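Local coordinates for protein extracellular serine protease (PDB 3WQB) that cleaves peptide bonds that follow a pair of basic residues, one of them lysine, as a secreted, calcium-binding serine protease of the subtilase family, at residues V381-S386 with T552-G557; K238-N243 with L503-N508; R559-L564 with L574-N579; S480-R485 with R524-R529. The protein carries 1 engineered substitution. One frame throughout, in Å; residues are numbered along the deposited sequence.

Contact 1: residues V381-S386 with T552-G557. With CA (calcium ion), chain D.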
loop_
_atom_site.group_PDB
_atom_site.type_symbol
_atom_site.label_atom_id
_atom_site.label_comp_id
_atom_site.label_asym_id
_atom_site.label_seq_id
_atom_site.Cartn_x
_atom_site.Cartn_y
_atom_site.Cartn_z
ATOM N N VAL A 381 -25.876 -0.462 -1.220
ATOM C CA VAL A 381 -26.132 -1.872 -1.468
ATOM C C VAL A 381 -27.574 -2.149 -1.096
ATOM O O VAL A 381 -28.008 -1.819 0.012
ATOM C CB VAL A 381 -25.204 -2.772 -0.618
ATOM C CG1 VAL A 381 -25.562 -4.249 -0.780
ATOM C CG2 VAL A 381 -23.737 -2.529 -0.975
ATOM N N SER A 382 -28.305 -2.745 -2.035
ATOM C CA SER A 382 -29.716 -3.068 -1.861
ATOM C C SER A 382 -29.902 -4.568 -1.674
ATOM O O SER A 382 -29.310 -5.373 -2.398
ATOM C CB SER A 382 -30.502 -2.608 -3.088
ATOM O OG SER A 382 -31.871 -2.928 -2.956
ATOM N N TYR A 383 -30.733 -4.938 -0.701
ATOM C CA TYR A 383 -31.135 -6.327 -0.517
ATOM C C TYR A 383 -32.442 -6.411 0.245
ATOM O O TYR A 383 -32.897 -5.428 0.816
ATOM C CB TYR A 383 -30.046 -7.136 0.199
ATOM C CG TYR A 383 -29.791 -6.785 1.654
ATOM C CD1 TYR A 383 -28.910 -5.764 1.994
ATOM C CD2 TYR A 383 -30.402 -7.500 2.686
ATOM C CE1 TYR A 383 -28.648 -5.448 3.320
ATOM C CE2 TYR A 383 -30.145 -7.197 4.027
ATOM C CZ TYR A 383 -29.259 -6.173 4.338
ATOM O OH TYR A 383 -28.980 -5.873 5.659
ATOM N N THR A 384 -33.031 -7.602 0.248
ATOM C CA THR A 384 -34.250 -7.861 0.988
ATOM C C THR A 384 -33.920 -8.847 2.102
ATOM O O THR A 384 -33.346 -9.911 1.846
ATOM C CB THR A 384 -35.341 -8.429 0.047
ATOM O OG1 THR A 384 -35.556 -7.511 -1.031
ATOM C CG2 THR A 384 -36.667 -8.662 0.782
ATOM N N SER A 385 -34.280 -8.482 3.331
ATOM C CA SER A 385 -34.036 -9.323 4.501
ATOM C C SER A 385 -34.963 -10.541 4.541
ATOM O O SER A 385 -35.868 -10.653 3.713
ATOM C CB SER A 385 -34.204 -8.506 5.782
ATOM O OG SER A 385 -35.584 -8.334 6.081
ATOM N N SER A 386 -34.756 -11.438 5.508
ATOM C CA SER A 386 -35.601 -12.636 5.642
ATOM C C SER A 386 -37.025 -12.316 6.099
ATOM O O SER A 386 -37.927 -13.149 5.952
ATOM C CB SER A 386 -34.963 -13.674 6.571
ATOM O OG SER A 386 -33.782 -14.204 5.999
ATOM N N THR A 552 -22.570 -7.046 8.953
ATOM C CA THR A 552 -23.842 -7.425 8.332
ATOM C C THR A 552 -23.588 -8.239 7.075
ATOM O O THR A 552 -22.705 -7.909 6.288
ATOM C CB THR A 552 -24.665 -6.181 7.919
ATOM O OG1 THR A 552 -24.705 -5.235 8.993
ATOM C CG2 THR A 552 -26.092 -6.579 7.586
ATOM N N ASP A 553 -24.366 -9.304 6.895
ATOM C CA ASP A 553 -24.418 -10.029 5.632
ATOM C C ASP A 553 -25.462 -9.326 4.762
ATOM O O ASP A 553 -26.637 -9.266 5.120
ATOM C CB ASP A 553 -24.771 -11.505 5.913
ATOM C CG ASP A 553 -24.972 -12.342 4.645
ATOM O OD1 ASP A 553 -25.377 -11.823 3.579
ATOM O OD2 ASP A 553 -24.741 -13.563 4.719
ATOM N N VAL A 554 -25.017 -8.761 3.643
ATOM C CA VAL A 554 -25.857 -7.869 2.844
ATOM C C VAL A 554 -26.213 -8.424 1.464
ATOM O O VAL A 554 -26.514 -7.655 0.548
ATOM C CB VAL A 554 -25.219 -6.445 2.690
ATOM C CG1 VAL A 554 -25.035 -5.774 4.054
ATOM C CG2 VAL A 554 -23.902 -6.503 1.908
ATOM N N ALA A 555 -26.154 -9.743 1.304
ATOM C CA ALA A 555 -26.479 -10.339 0.000
ATOM C C ALA A 555 -26.869 -11.796 0.088
ATOM O O ALA A 555 -26.225 -12.578 0.790
ATOM C CB ALA A 555 -25.302 -10.186 -0.958
ATOM N N ASN A 556 -27.905 -12.168 -0.664
ATOM C CA ASN A 556 -28.226 -13.580 -0.843
ATOM C C ASN A 556 -28.271 -14.012 -2.309
ATOM O O ASN A 556 -28.494 -15.186 -2.610
ATOM C CB ASN A 556 -29.516 -13.976 -0.104
ATOM C CG ASN A 556 -30.733 -13.189 -0.555
ATOM O OD1 ASN A 556 -30.662 -12.330 -1.432
ATOM N ND2 ASN A 556 -31.865 -13.478 0.069
ATOM N N GLY A 557 -28.040 -13.069 -3.218
ATOM C CA GLY A 557 -28.031 -13.390 -4.645
ATOM C C GLY A 557 -26.719 -14.036 -5.046
ATOM O O GLY A 557 -25.681 -13.791 -4.418
HETATM CA CA CA D . -25.415 -14.074 2.381
HETATM O O HOH W 1 -27.235 -7.302 -2.087
HETATM O O HOH W 2 -31.830 -9.655 -1.534
HETATM O O HOH W 3 -34.252 -12.007 0.424
#
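Thr-552 brings its methyl CG2 to 3.5 Å from OH of Tyr-383, the two side chains crossing at about a right angle. The phenol oxygen has polar partners elsewhere, Gly-456 O and Arg-391 NH1. Asp-553 follows with its CB directed away from strand 381-384, and both of its carboxylate oxygens bind the calcium ion. OD1 also accepts from Ala-555 N in a nearly straight bond (173°), an Asx turn, while OD2 is hydrogen-bonded to His-483. Val-554, at this turn, carries the contact. Tyr-383 holds CG between its backbone N and carbonyl carbon (chi1 68°), and Val-554 CA lies over one face of the ring that follows, offset toward the rim and 3.9 Å from the centroid, a CH-pi contact; Val-554 CB is 3.6 Å from Tyr-383 CE1. The branched valine has a second use, for CG2 meets Val-381 CG1 at 3.9 Å. Apolar packing of this kind seals the P-domain, with its calcium loop, onto the subtilisin domain, the two-domain build of furin-like proteases. A water donates to both Val-554 O and Ser-382 O, bridging the backbones. Ala-555 turns its carbonyl O to the calcium ion at 2.3 Å. At the more exposed end, Asn-556 uses both halves of its amide through water: OD1 accepts from a water held by Thr-384 N, and ND2 donates to another that donates to Thr-384 O.

Contact 2: residues K238-N243 with L503-N508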
loop_
_atom_site.group_PDB
_atom_site.type_symbol
_atom_site.label_atom_id
_atom_site.label_comp_id
_atom_site.label_asym_id
_atom_site.label_seq_id
_atom_site.Cartn_x
_atom_site.Cartn_y
_atom_site.Cartn_z
ATOM N N LYS A 238 -20.984 -0.361 -7.513
ATOM C CA LYS A 238 -19.630 0.084 -7.843
ATOM C C LYS A 238 -18.748 0.209 -6.592
ATOM O O LYS A 238 -18.252 1.283 -6.244
ATOM C CB LYS A 238 -19.675 1.384 -8.646
ATOM C CG LYS A 238 -20.364 1.224 -10.000
ATOM C CD LYS A 238 -20.548 2.563 -10.698
ATOM C CE LYS A 238 -21.229 2.401 -12.057
ATOM N NZ LYS A 238 -20.334 1.795 -13.073
ATOM N N LEU A 239 -18.567 -0.923 -5.924
ATOM C CA LEU A 239 -17.666 -1.056 -4.783
ATOM C C LEU A 239 -16.341 -1.623 -5.262
ATOM O O LEU A 239 -16.313 -2.406 -6.208
ATOM C CB LEU A 239 -18.284 -2.009 -3.764
ATOM C CG LEU A 239 -19.566 -1.493 -3.097
ATOM C CD1 LEU A 239 -20.206 -2.558 -2.242
ATOM C CD2 LEU A 239 -19.278 -0.261 -2.259
ATOM N N PRO A 240 -15.232 -1.251 -4.604
ATOM C CA PRO A 240 -13.948 -1.784 -5.052
ATOM C C PRO A 240 -13.889 -3.300 -4.921
ATOM O O PRO A 240 -14.392 -3.872 -3.948
ATOM C CB PRO A 240 -12.953 -1.132 -4.080
ATOM C CG PRO A 240 -13.770 -0.865 -2.848
ATOM C CD PRO A 240 -15.092 -0.413 -3.398
ATOM N N PHE A 241 -13.269 -3.955 -5.892
ATOM C CA PHE A 241 -13.017 -5.376 -5.755
ATOM C C PHE A 241 -11.946 -5.559 -4.669
ATOM O O PHE A 241 -12.101 -6.360 -3.747
ATOM C CB PHE A 241 -12.604 -5.954 -7.114
ATOM C CG PHE A 241 -12.658 -7.465 -7.204
ATOM C CD1 PHE A 241 -13.673 -8.201 -6.588
ATOM C CD2 PHE A 241 -11.704 -8.151 -7.952
ATOM C CE1 PHE A 241 -13.719 -9.596 -6.713
ATOM C CE2 PHE A 241 -11.745 -9.541 -8.078
ATOM C CZ PHE A 241 -12.761 -10.262 -7.463
ATOM N N GLU A 242 -10.864 -4.796 -4.775
ATOM C CA GLU A 242 -9.847 -4.757 -3.734
ATOM C C GLU A 242 -10.041 -3.560 -2.816
ATOM O O GLU A 242 -9.745 -2.424 -3.179
ATOM C CB GLU A 242 -8.468 -4.718 -4.371
ATOM C CG GLU A 242 -7.321 -4.756 -3.400
ATOM C CD GLU A 242 -6.034 -4.988 -4.111
ATOM O OE1 GLU A 242 -5.663 -6.171 -4.265
ATOM O OE2 GLU A 242 -5.414 -3.997 -4.548
ATOM N N ASN A 243 -10.574 -3.824 -1.632
ATOM C CA ASN A 243 -10.509 -2.860 -0.563
ATOM C C ASN A 243 -9.068 -2.844 -0.069
ATOM O O ASN A 243 -8.442 -3.899 0.050
ATOM C CB ASN A 243 -11.473 -3.265 0.543
ATOM C CG ASN A 243 -11.557 -2.246 1.641
ATOM O OD1 ASN A 243 -10.612 -2.074 2.410
ATOM N ND2 ASN A 243 -12.696 -1.577 1.745
ATOM N N LEU A 503 -14.844 -0.369 7.464
ATOM C CA LEU A 503 -13.513 -0.997 7.487
ATOM C C LEU A 503 -13.346 -1.977 6.342
ATOM O O LEU A 503 -12.271 -2.083 5.751
ATOM C CB LEU A 503 -13.281 -1.744 8.799
ATOM C CG LEU A 503 -13.422 -0.937 10.082
ATOM C CD1 LEU A 503 -13.168 -1.844 11.265
ATOM C CD2 LEU A 503 -12.467 0.247 10.089
ATOM N N LEU A 504 -14.416 -2.686 6.022
ATOM C CA LEU A 504 -14.416 -3.585 4.886
ATOM C C LEU A 504 -15.742 -3.468 4.156
ATOM O O LEU A 504 -16.804 -3.750 4.706
ATOM C CB LEU A 504 -14.134 -5.031 5.313
ATOM C CG LEU A 504 -13.978 -6.066 4.185
ATOM C CD1 LEU A 504 -12.839 -5.688 3.216
ATOM C CD2 LEU A 504 -13.782 -7.467 4.764
ATOM N N SER A 505 -15.653 -2.998 2.922
ATOM C CA SER A 505 -16.789 -2.898 2.040
ATOM C C SER A 505 -17.085 -4.279 1.451
ATOM O O SER A 505 -16.171 -5.077 1.243
ATOM C CB SER A 505 -16.488 -1.868 0.951
ATOM O OG SER A 505 -15.239 -2.122 0.319
ATOM N N PRO A 506 -18.367 -4.577 1.190
ATOM C CA PRO A 506 -18.721 -5.901 0.680
ATOM C C PRO A 506 -18.395 -6.074 -0.807
ATOM O O PRO A 506 -18.072 -5.100 -1.503
ATOM C CB PRO A 506 -20.234 -5.978 0.928
ATOM C CG PRO A 506 -20.687 -4.554 0.887
ATOM C CD PRO A 506 -19.555 -3.743 1.462
ATOM N N PHE A 507 -18.470 -7.314 -1.279
ATOM C CA PHE A 507 -18.271 -7.651 -2.702
ATOM C C PHE A 507 -16.826 -7.412 -3.110
ATOM O O PHE A 507 -16.501 -7.133 -4.264
ATOM C CB PHE A 507 -19.273 -6.931 -3.627
ATOM C CG PHE A 507 -20.695 -6.986 -3.128
ATOM C CD1 PHE A 507 -21.191 -8.126 -2.487
ATOM C CD2 PHE A 507 -21.540 -5.896 -3.295
ATOM C CE1 PHE A 507 -22.503 -8.162 -2.013
ATOM C CE2 PHE A 507 -22.852 -5.928 -2.823
ATOM C CZ PHE A 507 -23.334 -7.063 -2.189
ATOM N N ASN A 508 -15.959 -7.543 -2.116
ATOM C CA ASN A 508 -14.523 -7.502 -2.314
ATOM C C ASN A 508 -13.995 -8.814 -2.889
ATOM O O ASN A 508 -14.776 -9.706 -3.255
ATOM C CB ASN A 508 -13.857 -7.194 -0.984
ATOM C CG ASN A 508 -14.269 -8.170 0.081
ATOM O OD1 ASN A 508 -13.920 -9.350 0.020
ATOM N ND2 ASN A 508 -15.049 -7.691 1.055
HETATM O O HOH W 4 -17.163 -5.077 -6.043
HETATM O O HOH W 5 -15.668 -3.738 -1.667
HETATM O O HOH W 6 -12.501 0.201 4.059
#
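Leu-239 and Pro-506 cross obliquely, with the leucine methyl CD1 wedged into the corner where Pro-506 meets Phe-507. It lies 3.7 Å from Pro-506 CG, 3.7 Å from Phe-507 CD2, and close to Pro-506 O as well. Pro-506 in turn places its CB over the centre of the Phe-507 ring, which makes a compact apolar surface for the leucine. Phe-241 is turned differently: its CB points away from 503-508, yet the ring swings back so that its edge takes Phe-507 O in plane, 3.8 Å from CD1. Asn-243 holds CG anti to its backbone N (chi1 -175°) and sends ND2 to Ser-505 OG at 3.0 Å, with the acceptor in the amide plane, while OD1 accepts from Asn-245 N. Ser-505 OG also donates to a water at 2.6 Å, and that water donates to Pro-240 O and Pro-506 O. A small hydroxyl suits this spot because it can accept and donate at once. Asn-508 ND2 closes back on Ser-505 O at 2.9 Å, bracing the loop. Water likewise joins Leu-239 O to Phe-507 O. The arrangement is a buried loop-to-loop seam between the subtilisin domain and the P-domain, the interdomain interface of kexin- and furin-like proteases.

Contact 3: residues R559-L564 with L574-N579. With CA (calcium ion), chain D.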
loop_
_atom_site.group_PDB
_atom_site.type_symbol
_atom_site.label_atom_id
_atom_site.label_comp_id
_atom_site.label_asym_id
_atom_site.label_seq_id
_atom_site.Cartn_x
_atom_site.Cartn_y
_atom_site.Cartn_z
ATOM N N ARG A 559 -23.375 -14.498 -7.365
ATOM C CA ARG A 559 -22.493 -13.609 -8.090
ATOM C C ARG A 559 -21.544 -14.438 -8.921
ATOM O O ARG A 559 -21.229 -15.578 -8.571
ATOM C CB ARG A 559 -21.680 -12.746 -7.120
ATOM C CG ARG A 559 -22.513 -11.748 -6.321
ATOM C CD ARG A 559 -21.627 -10.840 -5.484
ATOM N NE ARG A 559 -20.891 -11.556 -4.442
ATOM C CZ ARG A 559 -21.342 -11.819 -3.216
ATOM N NH1 ARG A 559 -22.553 -11.430 -2.835
ATOM N NH2 ARG A 559 -20.559 -12.469 -2.363
ATOM N N GLN A 560 -21.081 -13.856 -10.019
ATOM C CA GLN A 560 -20.094 -14.517 -10.845
ATOM C C GLN A 560 -18.823 -13.694 -10.989
ATOM O O GLN A 560 -18.857 -12.460 -11.018
ATOM C CB GLN A 560 -20.676 -14.851 -12.213
ATOM C CG GLN A 560 -21.748 -15.940 -12.188
ATOM C CD GLN A 560 -22.212 -16.278 -13.570
ATOM O OE1 GLN A 560 -22.073 -15.470 -14.475
ATOM N NE2 GLN A 560 -22.759 -17.472 -13.750
ATOM N N VAL A 561 -17.710 -14.411 -11.077
ATOM C CA VAL A 561 -16.393 -13.816 -11.180
ATOM C C VAL A 561 -15.691 -14.460 -12.367
ATOM O O VAL A 561 -15.700 -15.684 -12.508
ATOM C CB VAL A 561 -15.586 -14.057 -9.883
ATOM C CG1 VAL A 561 -14.164 -13.521 -10.006
ATOM C CG2 VAL A 561 -16.299 -13.416 -8.686
ATOM N N SER A 562 -15.097 -13.629 -13.214
ATOM C CA SER A 562 -14.344 -14.090 -14.372
ATOM C C SER A 562 -12.909 -14.391 -13.939
ATOM O O SER A 562 -12.248 -13.554 -13.291
ATOM C CB SER A 562 -14.353 -13.023 -15.478
ATOM O OG SER A 562 -15.673 -12.575 -15.785
ATOM N N LEU A 563 -12.445 -15.587 -14.282
ATOM C CA LEU A 563 -11.089 -16.038 -14.009
ATOM C C LEU A 563 -10.334 -16.185 -15.324
ATOM O O LEU A 563 -10.748 -16.953 -16.199
ATOM C CB LEU A 563 -11.098 -17.386 -13.280
ATOM C CG LEU A 563 -12.013 -17.605 -12.077
ATOM C CD1 LEU A 563 -12.120 -19.086 -11.778
ATOM C CD2 LEU A 563 -11.459 -16.857 -10.886
ATOM N N LEU A 564 -9.237 -15.450 -15.469
ATOM C CA LEU A 564 -8.385 -15.546 -16.657
ATOM C C LEU A 564 -7.073 -16.216 -16.317
ATOM O O LEU A 564 -6.327 -15.723 -15.477
ATOM C CB LEU A 564 -8.120 -14.158 -17.248
ATOM C CG LEU A 564 -7.076 -14.012 -18.364
ATOM C CD1 LEU A 564 -7.546 -14.708 -19.641
ATOM C CD2 LEU A 564 -6.796 -12.541 -18.638
ATOM N N LEU A 574 -16.368 -18.339 -12.052
ATOM C CA LEU A 574 -16.487 -18.772 -10.677
ATOM C C LEU A 574 -17.813 -18.241 -10.159
ATOM O O LEU A 574 -18.109 -17.057 -10.304
ATOM C CB LEU A 574 -15.319 -18.215 -9.857
ATOM C CG LEU A 574 -15.217 -18.559 -8.371
ATOM C CD1 LEU A 574 -14.984 -20.050 -8.165
ATOM C CD2 LEU A 574 -14.114 -17.738 -7.723
ATOM N N THR A 575 -18.622 -19.126 -9.587
ATOM C CA THR A 575 -19.889 -18.728 -8.993
ATOM C C THR A 575 -19.745 -18.705 -7.483
ATOM O O THR A 575 -19.259 -19.667 -6.878
ATOM C CB THR A 575 -21.040 -19.664 -9.421
ATOM O OG1 THR A 575 -21.106 -19.697 -10.852
ATOM C CG2 THR A 575 -22.382 -19.177 -8.863
ATOM N N GLU A 576 -20.135 -17.581 -6.885
ATOM C CA GLU A 576 -20.190 -17.472 -5.438
ATOM C C GLU A 576 -21.587 -17.860 -4.995
ATOM O O GLU A 576 -22.550 -17.129 -5.247
ATOM C CB GLU A 576 -19.932 -16.045 -4.975
ATOM C CG GLU A 576 -18.547 -15.499 -5.176
ATOM C CD GLU A 576 -18.385 -14.223 -4.386
ATOM O OE1 GLU A 576 -18.230 -14.312 -3.151
ATOM O OE2 GLU A 576 -18.445 -13.133 -4.993
ATOM N N ARG A 577 -21.685 -19.001 -4.332
ATOM C CA ARG A 577 -22.970 -19.483 -3.830
ATOM C C ARG A 577 -23.238 -18.878 -2.455
ATOM O O ARG A 577 -22.346 -18.815 -1.604
ATOM C CB ARG A 577 -22.967 -21.009 -3.753
ATOM C CG ARG A 577 -22.456 -21.692 -5.014
ATOM C CD ARG A 577 -23.585 -22.044 -5.970
ATOM N NE ARG A 577 -23.108 -22.261 -7.337
ATOM C CZ ARG A 577 -22.520 -23.373 -7.777
ATOM N NH1 ARG A 577 -22.321 -24.404 -6.963
ATOM N NH2 ARG A 577 -22.129 -23.456 -9.042
ATOM N N ASN A 578 -24.460 -18.410 -2.246
ATOM C CA ASN A 578 -24.836 -17.843 -0.953
ATOM C C ASN A 578 -24.580 -18.794 0.218
ATOM O O ASN A 578 -24.720 -20.009 0.084
ATOM C CB ASN A 578 -26.294 -17.391 -0.970
ATOM C CG ASN A 578 -26.657 -16.543 0.231
ATOM O OD1 ASN A 578 -25.878 -15.699 0.674
ATOM N ND2 ASN A 578 -27.840 -16.772 0.775
ATOM N N ASN A 579 -24.179 -18.246 1.363
ATOM C CA ASN A 579 -24.038 -19.056 2.572
ATOM C C ASN A 579 -25.355 -19.739 2.922
ATOM O O ASN A 579 -26.405 -19.101 2.956
ATOM C CB ASN A 579 -23.537 -18.224 3.760
ATOM C CG ASN A 579 -24.374 -16.984 4.003
ATOM O OD1 ASN A 579 -24.454 -16.103 3.150
ATOM N ND2 ASN A 579 -24.991 -16.904 5.175
HETATM CA CA CA D . -25.415 -14.074 2.381
#
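Arg-559 and Glu-576 face each other as a hydrogen-bonded pair in the antiparallel beta hairpin of strands 559-565 and 571-576, which lies beside strand 228-233 of the subtilisin domain in one four-stranded sheet. From the arginine backbone outward, CB comes within 3.9 Å of Glu-576 OE2, and CD is about as near to the same oxygen. The chain then bends at chi3 (-65°), which places NE 3.0 Å from OE2. Glu-576 OE2 lies near the guanidinium plane, at its edge, while NE stands above the carboxylate plane, and the two flat groups are turned 72° apart. NH2 reaches OE1 at 3.1 Å, so the grip is side-on, one nitrogen to each oxygen. NH1 points elsewhere, to a salt bridge with Asp-488, a calcium ligand; Arg-559 thus probably helps to position the metal site, and its length suits the task. The glutamate is shared too, with Arg-232 of strand 228-233 at OE2, so one buried carboxylate meets two arginines, which probably favours its charged form. Further along, Val-561 and Leu-574 exchange backbone bonds in both directions, each 2.8 Å from N to O. Their side chains lie on the same sheet face as the ion pair, where Leu-563 CD1 packs obliquely on Leu-574 CB at 3.8 Å. Beyond the hairpin, the chain enters the calcium site, and Asn-579 OD1 binds the ion at 2.4 Å.

Contact 4: residues S480-R485 with R524-R529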
loop_
_atom_site.group_PDB
_atom_site.type_symbol
_atom_site.label_atom_id
_atom_site.label_comp_id
_atom_site.label_asym_id
_atom_site.label_seq_id
_atom_site.Cartn_x
_atom_site.Cartn_y
_atom_site.Cartn_z
ATOM N N SER A 480 -12.296 -11.831 14.046
ATOM C CA SER A 480 -12.417 -13.268 13.826
ATOM C C SER A 480 -13.893 -13.614 13.740
ATOM O O SER A 480 -14.683 -13.211 14.593
ATOM C CB SER A 480 -11.746 -14.054 14.953
ATOM O OG SER A 480 -10.355 -13.776 14.959
ATOM N N LEU A 481 -14.260 -14.334 12.683
ATOM C CA LEU A 481 -15.641 -14.748 12.465
ATOM C C LEU A 481 -15.677 -15.947 11.529
ATOM O O LEU A 481 -14.724 -16.198 10.787
ATOM C CB LEU A 481 -16.497 -13.584 11.923
ATOM C CG LEU A 481 -16.135 -12.926 10.589
ATOM C CD1 LEU A 481 -16.653 -13.746 9.408
ATOM C CD2 LEU A 481 -16.718 -11.522 10.539
ATOM N N ASP A 482 -16.788 -16.675 11.572
ATOM C CA ASP A 482 -17.078 -17.707 10.579
ATOM C C ASP A 482 -18.194 -17.244 9.668
ATOM O O ASP A 482 -19.205 -16.714 10.134
ATOM C CB ASP A 482 -17.516 -19.007 11.253
ATOM C CG ASP A 482 -16.390 -19.701 12.000
ATOM O OD1 ASP A 482 -15.202 -19.443 11.709
ATOM O OD2 ASP A 482 -16.709 -20.532 12.872
ATOM N N HIS A 483 -18.002 -17.439 8.368
ATOM C CA HIS A 483 -19.022 -17.142 7.368
ATOM C C HIS A 483 -18.633 -17.794 6.056
ATOM O O HIS A 483 -17.476 -17.721 5.634
ATOM C CB HIS A 483 -19.180 -15.631 7.170
ATOM C CG HIS A 483 -20.385 -15.252 6.372
ATOM N ND1 HIS A 483 -20.421 -15.327 4.998
ATOM C CD2 HIS A 483 -21.591 -14.774 6.756
ATOM C CE1 HIS A 483 -21.609 -14.936 4.569
ATOM N NE2 HIS A 483 -22.335 -14.587 5.615
ATOM N N GLN A 484 -19.608 -18.434 5.417
ATOM C CA GLN A 484 -19.359 -19.249 4.231
ATOM C C GLN A 484 -19.181 -18.479 2.912
ATOM O O GLN A 484 -18.745 -19.057 1.922
ATOM C CB GLN A 484 -20.468 -20.293 4.057
ATOM C CG GLN A 484 -20.554 -21.340 5.153
ATOM C CD GLN A 484 -21.857 -22.113 5.092
ATOM O OE1 GLN A 484 -22.921 -21.550 4.810
ATOM N NE2 GLN A 484 -21.780 -23.411 5.357
ATOM N N ARG A 485 -19.536 -17.198 2.894
ATOM C CA ARG A 485 -19.331 -16.349 1.715
ATOM C C ARG A 485 -18.862 -14.953 2.125
ATOM O O ARG A 485 -19.627 -13.986 2.156
ATOM C CB ARG A 485 -20.581 -16.306 0.829
ATOM C CG ARG A 485 -20.347 -15.590 -0.491
ATOM C CD ARG A 485 -21.454 -15.834 -1.509
ATOM N NE ARG A 485 -22.658 -15.072 -1.201
ATOM C CZ ARG A 485 -23.559 -14.690 -2.102
ATOM N NH1 ARG A 485 -23.417 -15.019 -3.389
ATOM N NH2 ARG A 485 -24.608 -13.972 -1.708
ATOM N N ARG A 524 -10.858 -24.270 2.537
ATOM C CA ARG A 524 -9.855 -24.066 3.580
ATOM C C ARG A 524 -10.229 -22.922 4.531
ATOM O O ARG A 524 -9.937 -22.982 5.730
ATOM C CB ARG A 524 -8.479 -23.815 2.949
ATOM C CG ARG A 524 -7.950 -24.992 2.134
ATOM C CD ARG A 524 -6.587 -24.707 1.524
ATOM N NE ARG A 524 -6.678 -24.036 0.229
ATOM C CZ ARG A 524 -6.296 -22.783 -0.006
ATOM N NH1 ARG A 524 -5.780 -22.040 0.965
ATOM N NH2 ARG A 524 -6.427 -22.273 -1.224
ATOM N N THR A 525 -10.876 -21.890 3.992
ATOM C CA THR A 525 -11.208 -20.688 4.757
ATOM C C THR A 525 -12.593 -20.769 5.411
ATOM O O THR A 525 -13.617 -20.785 4.724
ATOM C CB THR A 525 -11.093 -19.422 3.872
ATOM O OG1 THR A 525 -9.734 -19.270 3.443
ATOM C CG2 THR A 525 -11.528 -18.169 4.631
ATOM N N LYS A 526 -12.597 -20.803 6.741
ATOM C CA LYS A 526 -13.816 -20.849 7.542
ATOM C C LYS A 526 -14.394 -19.454 7.704
ATOM O O LYS A 526 -15.599 -19.280 7.926
ATOM C CB LYS A 526 -13.511 -21.409 8.929
ATOM C CG LYS A 526 -13.246 -22.903 8.979
ATOM C CD LYS A 526 -13.420 -23.412 10.404
ATOM C CE LYS A 526 -14.872 -23.290 10.866
ATOM N NZ LYS A 526 -14.980 -23.064 12.333
ATOM N N GLY A 527 -13.518 -18.461 7.594
ATOM C CA GLY A 527 -13.895 -17.074 7.794
ATOM C C GLY A 527 -12.661 -16.228 8.035
ATOM O O GLY A 527 -11.620 -16.444 7.421
ATOM N N LEU A 528 -12.782 -15.267 8.936
ATOM C CA LEU A 528 -11.676 -14.377 9.272
ATOM C C LEU A 528 -11.029 -14.856 10.550
ATOM O O LEU A 528 -11.723 -15.279 11.467
ATOM C CB LEU A 528 -12.182 -12.947 9.472
ATOM C CG LEU A 528 -12.957 -12.281 8.330
ATOM C CD1 LEU A 528 -13.288 -10.845 8.706
ATOM C CD2 LEU A 528 -12.183 -12.340 7.021
ATOM N N ARG A 529 -9.702 -14.790 10.594
ATOM C CA ARG A 529 -8.939 -15.146 11.789
ATOM C C ARG A 529 -7.919 -14.040 12.043
ATOM O O ARG A 529 -6.904 -13.950 11.340
ATOM C CB ARG A 529 -8.235 -16.504 11.618
ATOM C CG ARG A 529 -9.164 -17.733 11.575
ATOM C CD ARG A 529 -9.984 -17.862 12.857
ATOM N NE ARG A 529 -10.828 -19.058 12.891
ATOM C CZ ARG A 529 -12.069 -19.121 12.414
ATOM N NH1 ARG A 529 -12.633 -18.062 11.841
ATOM N NH2 ARG A 529 -12.754 -20.247 12.509
#
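Leu-481 and Leu-528 form a hydrogen-bonded antiparallel pair where strands 471-482 and 527-535 meet in a beta sheet of the P-domain. Among backbone bonds, Leu-528 N donates to Leu-481 O at 2.8 Å, Leu-481 N returns one to Leu-528 O, and His-483 N continues the ladder to Lys-526 O. Gly-527 comes close enough for its CA to make a CA-H...O contact with Leu-481 O at 3.2 Å; its backbone angles (162°/-142°) are readily reached only by a residue without a side chain. Apolar contact is supplied by the paired leucines, which lie side by side and point the same way, CD2 of Leu-481 being 3.9 Å from CD1 of Leu-528. Charge forms the third group, a salt-bridge network round Asp-482. Although its CB points away, Arg-529 bends at chi2 (-60°), turning CD back, and grips OD1 end-on with NH1 at 2.9 Å and NH2 at 2.7 Å; NH2 uses the syn lone pair, while NH1 comes nearly along the C-O bond. Lys-526 NZ takes the other oxygen, OD2, from above the carboxylate plane at 3.1 Å. Two cations on one carboxylate would be expected to keep it ionised. The imidazole of His-483 leads away toward the calcium site, ND1 accepting from Arg-485 N. Arg-529 NH1 also bonds to Leu-528 O (3.0 Å), reaching that oxygen from the face of its carbonyl plane opposite Leu-481 N.

Overall arrangement
Contacts 1, 2 and 4 are largely buried and contact 3 partly so. Contacts 1 and 2 join the subtilisin domain to the P-domain and touch through Val-381, which meets Leu-239 and Phe-507; their chemistry is mainly apolar packing and bridging waters, with one side-chain hydrogen bond in contact 2. Contacts 3 and 4 instead pair strands within the P-domain and rely on backbone ladders and salt bridges, those of contact 4 involving exposed lysine and arginine, though the sheet of contact 3 extends into the catalytic domain. Contacts 1 and 3 share the calcium ion, while contact 4 supplies its second shell through His-483 and Arg-485. Phe-507 of contact 2 packs on both Ala-555 and Arg-559, linking contacts 1 and 3.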